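Long-range contacts in PfkB (Polaromonas sp. JS666, PDB 4DU5), which is a PfkB-family carbohydrate kinase that probably transfers a phosphate group from a nucleotide to a sugar or related substrate: residues G67-L71 with V289-S293; A173-D178 with D210-R214; R185-P191 with R214-P220. One frame throughout, in Å; residues are numbered along the deposited sequence.

Interaction 1 (G67-L71 with V289-S293); sequences GLARL and VGVIS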
loop_
_atom_site.group_PDB
_atom_site.type_symbol
_atom_site.label_atom_id
_atom_site.label_comp_id
_atom_site.label_asym_id
_atom_site.label_seq_id
_atom_site.Cartn_x
_atom_site.Cartn_y
_atom_site.Cartn_z
ATOM N N GLY A 67 18.044 17.667 4.759
ATOM C CA GLY A 67 18.500 19.048 4.889
ATOM C C GLY A 67 19.896 19.179 5.466
ATOM O O GLY A 67 20.751 19.811 4.861
ATOM N N LEU A 68 20.123 18.592 6.640
ATOM C CA LEU A 68 21.462 18.460 7.183
ATOM C C LEU A 68 22.468 17.877 6.215
ATOM O O LEU A 68 23.617 18.297 6.241
ATOM C CB LEU A 68 21.488 17.576 8.417
ATOM C CG LEU A 68 20.650 17.868 9.639
ATOM C CD1 LEU A 68 20.943 16.791 10.688
ATOM C CD2 LEU A 68 20.923 19.264 10.194
ATOM N N ALA A 69 22.083 16.888 5.405
ATOM C CA ALA A 69 23.015 16.318 4.425
ATOM C C ALA A 69 23.295 17.286 3.256
ATOM O O ALA A 69 24.434 17.385 2.758
ATOM C CB ALA A 69 22.538 14.992 3.924
ATOM N N ARG A 70 22.266 18.004 2.819
ATOM C CA ARG A 70 22.455 19.035 1.789
ATOM C C ARG A 70 23.275 20.224 2.293
ATOM O O ARG A 70 23.830 20.968 1.504
ATOM C CB ARG A 70 21.122 19.532 1.216
ATOM C CG ARG A 70 20.365 18.471 0.439
ATOM C CD ARG A 70 18.971 18.955 0.133
ATOM N NE ARG A 70 18.274 18.041 -0.753
ATOM C CZ ARG A 70 17.077 18.291 -1.288
ATOM N NH1 ARG A 70 16.440 19.433 -1.021
ATOM N NH2 ARG A 70 16.500 17.399 -2.091
ATOM N N LEU A 71 23.329 20.415 3.596
ATOM C CA LEU A 71 24.144 21.492 4.129
ATOM C C LEU A 71 25.599 21.063 4.307
ATOM O O LEU A 71 26.400 21.834 4.781
ATOM C CB LEU A 71 23.556 22.073 5.440
ATOM C CG LEU A 71 22.278 22.928 5.335
ATOM C CD1 LEU A 71 21.959 23.577 6.629
ATOM C CD2 LEU A 71 22.398 23.971 4.253
ATOM N N VAL A 289 16.646 21.797 10.998
ATOM C CA VAL A 289 17.839 21.673 10.140
ATOM C C VAL A 289 18.697 22.932 10.265
ATOM O O VAL A 289 19.895 22.860 10.393
ATOM C CB VAL A 289 17.497 21.424 8.675
ATOM C CG1 VAL A 289 18.772 21.308 7.864
ATOM C CG2 VAL A 289 16.694 20.122 8.523
ATOM N N GLY A 290 18.054 24.088 10.283
ATOM C CA GLY A 290 18.768 25.344 10.503
ATOM C C GLY A 290 19.503 25.447 11.826
ATOM O O GLY A 290 20.707 25.769 11.848
ATOM N N VAL A 291 18.816 25.162 12.941
ATOM C CA VAL A 291 19.462 25.449 14.215
ATOM C C VAL A 291 20.440 24.395 14.605
ATOM O O VAL A 291 21.441 24.712 15.249
ATOM C CB VAL A 291 18.487 25.882 15.367
ATOM C CG1 VAL A 291 17.087 25.937 14.843
ATOM C CG2 VAL A 291 18.587 24.988 16.601
ATOM N N ILE A 292 20.187 23.159 14.171
ATOM C CA ILE A 292 21.088 22.032 14.440
ATOM C C ILE A 292 22.396 22.183 13.657
ATOM O O ILE A 292 23.497 22.080 14.224
ATOM C CB ILE A 292 20.391 20.678 14.153
ATOM C CG1 ILE A 292 19.289 20.430 15.201
ATOM C CG2 ILE A 292 21.405 19.471 14.059
ATOM C CD1 ILE A 292 18.703 19.051 15.098
ATOM N N SER A 293 22.289 22.485 12.375
ATOM C CA SER A 293 23.500 22.622 11.595
ATOM C C SER A 293 24.365 23.799 12.060
ATOM O O SER A 293 25.577 23.681 12.114
ATOM C CB SER A 293 23.197 22.687 10.102
ATOM O OG SER A 293 22.454 23.848 9.799
#

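Interaction 2 (A173-D178 with D210-R214); sequences ARKTMD and DLATR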
loop_
_atom_site.group_PDB
_atom_site.type_symbol
_atom_site.label_atom_id
_atom_site.label_comp_id
_atom_site.label_asym_id
_atom_site.label_seq_id
_atom_site.Cartn_x
_atom_site.Cartn_y
_atom_site.Cartn_z
ATOM N N ALA A 173 13.812 4.843 21.607
ATOM C CA ALA A 173 14.022 6.287 21.596
ATOM C C ALA A 173 14.676 6.646 22.925
ATOM O O ALA A 173 15.831 7.075 22.943
ATOM C CB ALA A 173 12.699 7.042 21.384
ATOM N N ARG A 174 13.945 6.419 24.021
ATOM C CA ARG A 174 14.479 6.506 25.377
ATOM C C ARG A 174 15.920 6.031 25.509
ATOM O O ARG A 174 16.759 6.776 26.013
ATOM C CB ARG A 174 13.595 5.735 26.356
ATOM C CG ARG A 174 12.180 6.220 26.370
ATOM C CD ARG A 174 11.706 6.470 27.780
ATOM N NE ARG A 174 11.157 5.269 28.405
ATOM C CZ ARG A 174 9.875 4.910 28.351
ATOM N NH1 ARG A 174 8.992 5.652 27.698
ATOM N NH2 ARG A 174 9.477 3.795 28.948
ATOM N N LYS A 175 16.214 4.814 25.056
ATOM C CA LYS A 175 17.551 4.251 25.220
ATOM C C LYS A 175 18.585 4.920 24.318
ATOM O O LYS A 175 19.737 5.142 24.709
ATOM C CB LYS A 175 17.547 2.740 24.953
ATOM C CG LYS A 175 18.501 1.964 25.861
ATOM C CD LYS A 175 17.770 1.498 27.171
ATOM C CE LYS A 175 18.728 1.390 28.389
ATOM N NZ LYS A 175 20.116 0.985 27.970
ATOM N N THR A 176 18.171 5.205 23.094
ATOM C CA THR A 176 18.996 5.953 22.139
ATOM C C THR A 176 19.519 7.279 22.745
ATOM O O THR A 176 20.710 7.578 22.677
ATOM C CB THR A 176 18.199 6.156 20.813
ATOM O OG1 THR A 176 18.603 5.145 19.876
ATOM C CG2 THR A 176 18.458 7.473 20.210
HETATM N N MSE A 177 18.623 8.044 23.369
HETATM C CA MSE A 177 18.984 9.302 24.002
HETATM C C MSE A 177 19.922 9.102 25.201
HETATM O O MSE A 177 21.036 9.637 25.190
HETATM C CB MSE A 177 17.727 10.097 24.352
HETATM C CG MSE A 177 17.060 10.681 23.107
HETATM SE SE MSE A 177 15.150 11.215 23.249
HETATM C CE MSE A 177 14.496 10.407 21.603
ATOM N N ASP A 178 19.474 8.310 26.194
ATOM C CA ASP A 178 20.262 7.900 27.373
ATOM C C ASP A 178 21.723 7.640 27.031
ATOM O O ASP A 178 22.639 8.172 27.667
ATOM C CB ASP A 178 19.663 6.636 28.011
ATOM C CG ASP A 178 18.412 6.918 28.860
ATOM O OD1 ASP A 178 18.092 8.090 29.120
ATOM O OD2 ASP A 178 17.730 5.966 29.289
ATOM N N ASP A 210 8.643 13.125 28.826
ATOM C CA ASP A 210 9.597 12.303 29.566
ATOM C C ASP A 210 10.837 12.159 28.707
ATOM O O ASP A 210 11.959 12.079 29.204
ATOM C CB ASP A 210 8.982 10.935 29.956
ATOM C CG ASP A 210 10.044 9.907 30.431
ATOM O OD1 ASP A 210 10.524 10.027 31.593
ATOM O OD2 ASP A 210 10.395 8.987 29.623
ATOM N N LEU A 211 10.618 12.119 27.401
ATOM C CA LEU A 211 11.715 12.175 26.456
ATOM C C LEU A 211 12.493 13.505 26.610
ATOM O O LEU A 211 13.714 13.557 26.439
ATOM C CB LEU A 211 11.186 11.996 25.030
ATOM C CG LEU A 211 10.689 10.606 24.645
ATOM C CD1 LEU A 211 9.595 10.666 23.570
ATOM C CD2 LEU A 211 11.834 9.732 24.194
ATOM N N ALA A 212 11.775 14.569 26.960
ATOM C CA ALA A 212 12.382 15.885 27.105
ATOM C C ALA A 212 13.457 15.837 28.161
ATOM O O ALA A 212 14.445 16.548 28.069
ATOM C CB ALA A 212 11.332 16.926 27.448
ATOM N N THR A 213 13.245 14.986 29.160
ATOM C CA THR A 213 14.247 14.577 30.168
ATOM C C THR A 213 15.614 14.106 29.624
ATOM O O THR A 213 16.546 13.931 30.381
ATOM C CB THR A 213 13.603 13.460 31.087
ATOM O OG1 THR A 213 12.710 14.058 32.052
ATOM C CG2 THR A 213 14.643 12.559 31.788
ATOM N N ARG A 214 15.766 13.932 28.323
ATOM C CA ARG A 214 16.978 13.285 27.814
ATOM C C ARG A 214 17.683 14.101 26.712
ATOM O O ARG A 214 18.656 13.647 26.076
ATOM C CB ARG A 214 16.644 11.862 27.317
ATOM C CG ARG A 214 16.288 10.863 28.406
ATOM C CD ARG A 214 15.520 9.603 27.883
ATOM N NE ARG A 214 15.297 8.625 28.963
ATOM C CZ ARG A 214 14.184 8.545 29.696
ATOM N NH1 ARG A 214 13.155 9.350 29.447
ATOM N NH2 ARG A 214 14.084 7.652 30.678
#

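Interaction 3 (R185-P191 with R214-P220); sequences RSVSFDP and RADWVLP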
loop_
_atom_site.group_PDB
_atom_site.type_symbol
_atom_site.label_atom_id
_atom_site.label_comp_id
_atom_site.label_asym_id
_atom_site.label_seq_id
_atom_site.Cartn_x
_atom_site.Cartn_y
_atom_site.Cartn_z
ATOM N N ARG A 185 27.606 13.096 24.353
ATOM C CA ARG A 185 27.312 13.626 23.047
ATOM C C ARG A 185 26.068 14.466 23.154
ATOM O O ARG A 185 25.327 14.453 24.156
ATOM C CB ARG A 185 27.103 12.528 22.006
ATOM C CG ARG A 185 28.284 12.300 21.064
ATOM C CD ARG A 185 29.261 11.288 21.622
ATOM N NE ARG A 185 30.343 10.976 20.691
ATOM C CZ ARG A 185 31.429 10.276 21.025
ATOM N NH1 ARG A 185 31.593 9.811 22.268
ATOM N NH2 ARG A 185 32.361 10.041 20.113
ATOM N N SER A 186 25.838 15.163 22.058
ATOM C CA SER A 186 24.844 16.178 21.965
ATOM C C SER A 186 23.511 15.602 21.444
ATOM O O SER A 186 23.457 14.873 20.476
ATOM C CB SER A 186 25.441 17.272 21.088
ATOM O OG SER A 186 24.489 18.234 20.757
ATOM N N VAL A 187 22.433 15.920 22.129
ATOM C CA VAL A 187 21.123 15.425 21.755
ATOM C C VAL A 187 20.119 16.539 21.554
ATOM O O VAL A 187 19.961 17.407 22.397
ATOM C CB VAL A 187 20.576 14.420 22.792
ATOM C CG1 VAL A 187 19.094 14.150 22.577
ATOM C CG2 VAL A 187 21.346 13.130 22.688
ATOM N N SER A 188 19.412 16.459 20.447
ATOM C CA SER A 188 18.413 17.392 20.043
ATOM C C SER A 188 17.049 16.729 20.144
ATOM O O SER A 188 16.865 15.592 19.704
ATOM C CB SER A 188 18.659 17.643 18.570
ATOM O OG SER A 188 18.837 18.999 18.341
ATOM N N PHE A 189 16.060 17.450 20.641
ATOM C CA PHE A 189 14.716 16.916 20.655
ATOM C C PHE A 189 13.715 17.880 20.092
ATOM O O PHE A 189 13.638 19.017 20.489
ATOM C CB PHE A 189 14.319 16.488 22.060
ATOM C CG PHE A 189 12.988 15.812 22.138
ATOM C CD1 PHE A 189 12.651 14.781 21.257
ATOM C CD2 PHE A 189 12.067 16.182 23.122
ATOM C CE1 PHE A 189 11.396 14.151 21.347
ATOM C CE2 PHE A 189 10.810 15.578 23.212
ATOM C CZ PHE A 189 10.475 14.557 22.341
ATOM N N ASP A 190 12.941 17.395 19.148
ATOM C CA ASP A 190 11.846 18.143 18.585
ATOM C C ASP A 190 10.526 17.451 18.958
ATOM O O ASP A 190 10.200 16.424 18.384
ATOM C CB ASP A 190 11.996 18.233 17.068
ATOM C CG ASP A 190 10.814 18.920 16.414
ATOM O OD1 ASP A 190 9.906 19.382 17.160
ATOM O OD2 ASP A 190 10.787 19.017 15.157
ATOM N N PRO A 191 9.759 18.031 19.908
ATOM C CA PRO A 191 8.533 17.414 20.442
ATOM C C PRO A 191 7.339 17.481 19.500
ATOM O O PRO A 191 6.339 18.138 19.812
ATOM C CB PRO A 191 8.239 18.243 21.691
ATOM C CG PRO A 191 8.878 19.534 21.462
ATOM C CD PRO A 191 10.053 19.323 20.565
ATOM N N ARG A 214 15.766 13.932 28.323
ATOM C CA ARG A 214 16.978 13.285 27.814
ATOM C C ARG A 214 17.683 14.101 26.712
ATOM O O ARG A 214 18.656 13.647 26.076
ATOM C CB ARG A 214 16.644 11.862 27.317
ATOM C CG ARG A 214 16.288 10.863 28.406
ATOM C CD ARG A 214 15.520 9.603 27.883
ATOM N NE ARG A 214 15.297 8.625 28.963
ATOM C CZ ARG A 214 14.184 8.545 29.696
ATOM N NH1 ARG A 214 13.155 9.350 29.447
ATOM N NH2 ARG A 214 14.084 7.652 30.678
ATOM N N ALA A 215 17.196 15.314 26.477
ATOM C CA ALA A 215 17.784 16.158 25.433
ATOM C C ALA A 215 18.576 17.318 26.021
ATOM O O ALA A 215 18.251 17.828 27.091
ATOM C CB ALA A 215 16.709 16.676 24.523
ATOM N N ASP A 216 19.604 17.742 25.294
ATOM C CA ASP A 216 20.276 19.011 25.582
ATOM C C ASP A 216 19.499 20.183 24.987
ATOM O O ASP A 216 19.368 21.210 25.620
ATOM C CB ASP A 216 21.721 19.004 25.058
ATOM C CG ASP A 216 22.492 17.748 25.473
ATOM O OD1 ASP A 216 22.465 17.430 26.681
ATOM O OD2 ASP A 216 23.112 17.078 24.606
ATOM N N TRP A 217 19.002 20.020 23.765
ATOM C CA TRP A 217 18.292 21.104 23.053
ATOM C C TRP A 217 16.863 20.707 22.712
ATOM O O TRP A 217 16.630 19.736 22.002
ATOM C CB TRP A 217 19.006 21.548 21.756
ATOM C CG TRP A 217 20.502 21.546 21.794
ATOM C CD1 TRP A 217 21.286 21.826 22.858
ATOM C CD2 TRP A 217 21.382 21.293 20.701
ATOM N NE1 TRP A 217 22.612 21.738 22.511
ATOM C CE2 TRP A 217 22.697 21.407 21.190
ATOM C CE3 TRP A 217 21.188 20.968 19.354
ATOM C CZ2 TRP A 217 23.812 21.225 20.393
ATOM C CZ3 TRP A 217 22.311 20.760 18.552
ATOM C CH2 TRP A 217 23.605 20.908 19.074
ATOM N N VAL A 218 15.902 21.476 23.201
ATOM C CA VAL A 218 14.510 21.175 22.942
ATOM C C VAL A 218 13.954 22.206 21.979
ATOM O O VAL A 218 14.166 23.394 22.167
ATOM C CB VAL A 218 13.745 21.056 24.263
ATOM C CG1 VAL A 218 12.316 20.557 24.041
ATOM C CG2 VAL A 218 14.486 20.062 25.156
ATOM N N LEU A 219 13.273 21.746 20.935
ATOM C CA LEU A 219 12.832 22.610 19.838
ATOM C C LEU A 219 11.317 22.744 19.646
ATOM O O LEU A 219 10.808 22.453 18.576
ATOM C CB LEU A 219 13.443 22.096 18.543
ATOM C CG LEU A 219 14.747 22.667 18.044
ATOM C CD1 LEU A 219 15.619 23.282 19.110
ATOM C CD2 LEU A 219 15.435 21.524 17.419
ATOM N N PRO A 220 10.590 23.198 20.665
ATOM C CA PRO A 220 9.125 23.213 20.525
ATOM C C PRO A 220 8.536 24.390 19.782
ATOM O O PRO A 220 9.111 25.483 19.753
ATOM C CB PRO A 220 8.643 23.292 21.960
ATOM C CG PRO A 220 9.761 24.028 22.656
ATOM C CD PRO A 220 11.021 23.528 22.029
#

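Interaction 1 (G67-L71 with V289-S293)
Val289 pushes one methyl into the side of helix 60-70, while Leu68 and Leu71 reach back on different sides of it. With CG1 anti to the backbone N (chi1 -180°), the valine sets this methyl against the peptide linking Gly67 to Leu68, 3.4 Å from Gly67 C. Gly67 has no side chain to intervene, and the valine meets bare main chain here.

The Leu68 and Val289 side chains cross obliquely. CD2 of Leu68 does the touching, 3.8 Å from Val289 CG1, and the same methyl lies 3.9 Å from Ile292 CG2, bridging two successive turns of helix 283-296. Leu71 comes in by CD1, which rests 4.1 Å from Val289 CG1 and also meets the CB and OG of Ser293.

That hydroxyl is turned back along its own helix: Ser293 OG donates to Val289 O at 2.8 Å, a carbonyl that also takes the Ser293 amide. Arg307 NH1 is a further partner of OG, and the serine can therefore present its polar end beside leucine without being left unsatisfied.

Beyond this apolar seam, Ile292 continues onto His155 and His157 of strand 153-159. Such buried packing joins helices 60-70 and 283-296, which fall in the regions of the two PfkB family signatures, the second of which begins within the GAGD motif of the ribokinase-like fold.

Interaction 2 (A173-D178 with D210-R214)
Arg214 and Asp178 make the direct polar link between helix 169-182 and the segment 210-214. Arg214 NE donates to Asp178 OD1 at 2.9 Å with a bent N-H...O angle of 134°, the nitrogen standing above the carboxylate plane. The extended arginine chain passes Asp178, whose OD1 lies alongside its CG, CD and NE, and carries the guanidinium on toward Arg174 and Asp210.

The other end of the guanidinium turns to its own segment, where Arg214 NH1 bonds Asp210 OD2 at 2.8 Å. One cation thus ties together two acids, and Arg174 completes the network: its NE lies a long 4.0 Å from Asp210 OD2, the oxygen well out of the Arg174 guanidinium plane, so charge alone acts there. Both arginines gather round the Asp210 carboxylate, whose negative charge probably offsets their positive charges. A leucine in place of Arg214 would probably leave Asp178 and Asp210 without their shared counter-charge and break the direct salt bridge between the segments.

Aliphatic carbon covers the guanidinium faces. Arg174, bent at chi2 (-130°) and chi3, brings CD over one face of the Arg214 guanidinium, toward its rim and 3.6 Å from NH1, while Thr213 CG2 lies over the opposite face.

Apolar contacts form the inner layer. Leu211 CD2 is the common point, 3.8 Å from SE of Met177 (a selenomethionine) and 4.0 Å from CB of Ala173; the Met177 and Leu211 side chains run about perpendicular. Met177 CB also packs on Arg214 CB at 3.6 Å.

Helices 169-182 and 201-212 thus meet side by side over the central sheet, with Met177 resting on Leu156, Ala158 and Val187 and Leu211 on Phe189, while the charged residues lie in the partly exposed outer layer.

Interaction 3 (R185-P191 with R214-P220)
Ser188 pairs with Trp217, and Phe189 with Val218, as parallel neighbours at the two ends of a beta-alpha-beta crossover whose connecting helix is 201-212. The ladder alternates between the strands: Trp217 N donates to Val187 O, Phe189 N to Trp217 O at 2.7 Å, and Leu219 N to Phe189 O at 2.8 Å.

At the start of the ladder a side chain takes over. Asp216 OD2 accepts the Val187 amide at 2.8 Å, met on the anti side and tilted 34° from the carboxylate plane, while Asp216 N and Trp217 N both grip Val187 O. The other carboxylate oxygen, OD1, is paired with Arg181 NE, a second-shell contact that probably steadies the aspartate.

Apolar groups pack beside the ladder: on the Phe189 face CB of Phe189 abuts Ala215 CB at 3.4 Å, with Val187 CG1 on the same alanine at 4.0 Å, and at the far end Pro191 CG rests on Pro220 CB.

Farther out, strand 186-190 is bonded on its other edge to strand 153-159. Ser188 and Trp217 face helix 283-296, and the indole stacks with the ring of His155. That histidine probably also helps to position Ser186, whose hydroxyl bonds His155 ND1. A chi1 of 171° swings Ser186 OG away from its own amide nitrogen and over one indole face toward its rim, 3.1 Å from Trp217 CZ2.

Interactions 2 and 3 lie 9 Å apart between centres and share Arg214, whose side chain serves the helix contact while its carbonyl adjoins the strand pair. Leu211 CB meets Phe189 CZ at 3.8 Å, so the crossover helix packs directly on its preceding strand. Interaction 1, centred about 15 Å from interaction 3, joins the other sheet face: Ile292 CD1 comes near Ser188 OG, and Val291 CG2 lies 4.2 Å from Leu219 CD1. Interactions 1 and 2 do not touch, their nearest atoms being about 12 Å apart; the sheet separates them. Together they span an alpha/beta/alpha sandwich, with interaction 1 on the helix that begins within the GAGD motif, which in relatives contributes to phosphoryl transfer.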